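Local structure of homoserine kinase (Listeria monocytogenes, 3HUL) at residues 92-97 / 129-134. The protein probably catalyses the ATP-dependent phosphorylation of L-homoserine to O-phospho-L-homoserine, a step of threonine biosynthesis, as a member of the GHMP kinase family. Numbering follows the deposited sequence.
Sequences AVVAGI and PAVLGN
Val-94, on helix 88-103, meets Ala-130 and Val-131 of helix 127-132, a small worked example of how one beta-branched residue can engage two consecutive positions of a neighbouring helix. Its CA-CB bond is directed at the partner, and both methyls take part. One comes up against the methyl of Ala-130, with Val-94 CG2 3.9 Å from Ala-130 CB. The other branch extends opposite the backbone N (chi1 171°), and Val-94 CG1 lies 4.0 Å from Val-131 CG2. Val-131 CG2 also lies 4.1 Å from Val-94 CG2, so it touches both arms of the fork. A similar chi1 in Val-131 (178°) presents CG2 to the contact and keeps CG1 out of it. The contact lies within the N-terminal region of the GHMP kinase family, between the helix that starts in the predicted ATP-binding segment and helix 127-132. Strand 3-12 adjoins both helices, Val-7 touching Val-94 and Thr-10 touching Ala-130. Ser-90, one helical turn before Val-94, also lies close to the Ala-130 side chain. With methyl groups alone meeting across a buried, modest interface, the two helices are held here by dispersion and the hydrophobic effect, through shape rather than directional bonds.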
ATOM      1  N   ALA A  92      25.033 -18.071  -3.185  1.00 25.38           N
ATOM      2  CA  ALA A  92      26.462 -18.148  -3.498  1.00 26.22           C
ATOM      3  C   ALA A  92      26.824 -17.179  -4.620  1.00 26.32           C
ATOM      4  O   ALA A  92      27.833 -16.463  -4.523  1.00 27.78           O
ATOM      5  CB  ALA A  92      26.914 -19.628  -3.808  1.00 25.80           C
ATOM      6  N   VAL A  93      25.988 -17.111  -5.655  1.00 25.80           N
ATOM      7  CA  VAL A  93      26.188 -16.170  -6.749  1.00 25.59           C
ATOM      8  C   VAL A  93      26.160 -14.710  -6.236  1.00 26.07           C
ATOM      9  O   VAL A  93      27.069 -13.924  -6.495  1.00 25.97           O
ATOM     10  CB  VAL A  93      25.129 -16.355  -7.862  1.00 26.43           C
ATOM     11  CG1 VAL A  93      25.167 -15.167  -8.834  1.00 25.87           C
ATOM     12  CG2 VAL A  93      25.312 -17.718  -8.608  1.00 25.57           C
ATOM     13  N   VAL A  94      25.125 -14.370  -5.478  1.00 25.25           N
ATOM     14  CA  VAL A  94      25.050 -13.049  -4.844  1.00 24.99           C
ATOM     15  C   VAL A  94      26.271 -12.765  -3.949  1.00 24.68           C
ATOM     16  O   VAL A  94      26.802 -11.676  -3.968  1.00 25.02           O
ATOM     17  CB  VAL A  94      23.713 -12.890  -4.067  1.00 25.23           C
ATOM     18  CG1 VAL A  94      23.702 -11.594  -3.201  1.00 24.10           C
ATOM     19  CG2 VAL A  94      22.551 -12.957  -5.044  1.00 23.42           C
ATOM     20  N   ALA A  95      26.705 -13.746  -3.179  1.00 25.08           N
ATOM     21  CA  ALA A  95      27.895 -13.593  -2.340  1.00 26.28           C
ATOM     22  C   ALA A  95      29.173 -13.294  -3.151  1.00 27.06           C
ATOM     23  O   ALA A  95      29.997 -12.470  -2.735  1.00 28.16           O
ATOM     24  CB  ALA A  95      28.082 -14.822  -1.480  1.00 25.35           C
ATOM     25  N   GLY A  96      29.317 -13.942  -4.311  1.00 27.31           N
ATOM     26  CA  GLY A  96      30.437 -13.693  -5.206  1.00 28.13           C
ATOM     27  C   GLY A  96      30.395 -12.311  -5.796  1.00 28.75           C
ATOM     28  O   GLY A  96      31.424 -11.655  -5.954  1.00 29.02           O
ATOM     29  N   ILE A  97      29.195 -11.857  -6.126  1.00 29.20           N
ATOM     30  CA  ILE A  97      29.020 -10.493  -6.582  1.00 29.69           C
ATOM     31  C   ILE A  97      29.456  -9.490  -5.499  1.00 30.34           C
ATOM     32  O   ILE A  97      30.154  -8.513  -5.792  1.00 30.02           O
ATOM     33  CB  ILE A  97      27.587 -10.261  -7.016  1.00 29.91           C
ATOM     34  CG1 ILE A  97      27.302 -11.086  -8.279  1.00 30.01           C
ATOM     35  CG2 ILE A  97      27.313  -8.784  -7.278  1.00 29.25           C
ATOM     36  CD1 ILE A  97      25.787 -11.232  -8.589  1.00 30.04           C
ATOM     37  N   PRO A 129      15.224 -11.092  -4.376  1.00 21.16           N
ATOM     38  CA  PRO A 129      15.036 -11.050  -2.911  1.00 21.30           C
ATOM     39  C   PRO A 129      16.335 -11.318  -2.106  1.00 22.26           C
ATOM     40  O   PRO A 129      16.468 -10.803  -0.995  1.00 23.41           O
ATOM     41  CB  PRO A 129      13.953 -12.118  -2.636  1.00 20.83           C
ATOM     42  CG  PRO A 129      13.799 -12.888  -3.870  1.00 20.09           C
ATOM     43  CD  PRO A 129      14.387 -12.121  -5.025  1.00 20.76           C
ATOM     44  N   ALA A 130      17.292 -12.081  -2.654  1.00 21.53           N
ATOM     45  CA  ALA A 130      18.576 -12.262  -1.963  1.00 21.95           C
ATOM     46  C   ALA A 130      19.312 -10.928  -1.830  1.00 21.76           C
ATOM     47  O   ALA A 130      19.916 -10.646  -0.803  1.00 22.58           O
ATOM     48  CB  ALA A 130      19.463 -13.318  -2.671  1.00 21.16           C
ATOM     49  N   VAL A 131      19.229 -10.092  -2.854  1.00 22.20           N
ATOM     50  CA  VAL A 131      19.815  -8.755  -2.780  1.00 22.62           C
ATOM     51  C   VAL A 131      18.931  -7.750  -2.029  1.00 22.63           C
ATOM     52  O   VAL A 131      19.426  -6.962  -1.259  1.00 23.05           O
ATOM     53  CB  VAL A 131      20.103  -8.203  -4.184  1.00 23.10           C
ATOM     54  CG1 VAL A 131      20.671  -6.753  -4.104  1.00 24.04           C
ATOM     55  CG2 VAL A 131      21.067  -9.112  -4.909  1.00 21.77           C
ATOM     56  N   LEU A 132      17.620  -7.779  -2.246  1.00 23.12           N
ATOM     57  CA  LEU A 132      16.756  -6.650  -1.844  1.00 22.89           C
ATOM     58  C   LEU A 132      16.058  -6.903  -0.531  1.00 23.15           C
ATOM     59  O   LEU A 132      15.669  -5.972   0.170  1.00 23.56           O
ATOM     60  CB  LEU A 132      15.737  -6.389  -2.925  1.00 23.32           C
ATOM     61  CG  LEU A 132      16.425  -6.098  -4.265  1.00 24.02           C
ATOM     62  CD1 LEU A 132      15.365  -5.943  -5.299  1.00 20.61           C
ATOM     63  CD2 LEU A 132      17.333  -4.833  -4.164  1.00 22.93           C
ATOM     64  N   GLY A 133      15.935  -8.182  -0.190  1.00 22.59           N
ATOM     65  CA  GLY A 133      15.282  -8.581   1.032  1.00 21.97           C
ATOM     66  C   GLY A 133      13.779  -8.658   0.799  1.00 21.25           C
ATOM     67  O   GLY A 133      13.250  -8.137  -0.181  1.00 20.14           O
ATOM     68  N   ASN A 134      13.113  -9.326   1.725  1.00 20.79           N
ATOM     69  CA  ASN A 134      11.675  -9.421   1.741  1.00 21.29           C
ATOM     70  C   ASN A 134      11.087 -10.104   0.501  1.00 20.57           C
ATOM     71  O   ASN A 134      11.625 -11.097   0.021  1.00 21.30           O
ATOM     72  CB  ASN A 134      11.071  -8.026   1.991  1.00 21.17           C
ATOM     73  CG  ASN A 134       9.979  -8.069   3.006  1.00 22.76           C
ATOM     74  OD1 ASN A 134       9.059  -8.887   2.898  1.00 24.09           O
ATOM     75  ND2 ASN A 134      10.075  -7.216   4.017  1.00 23.18           N
TER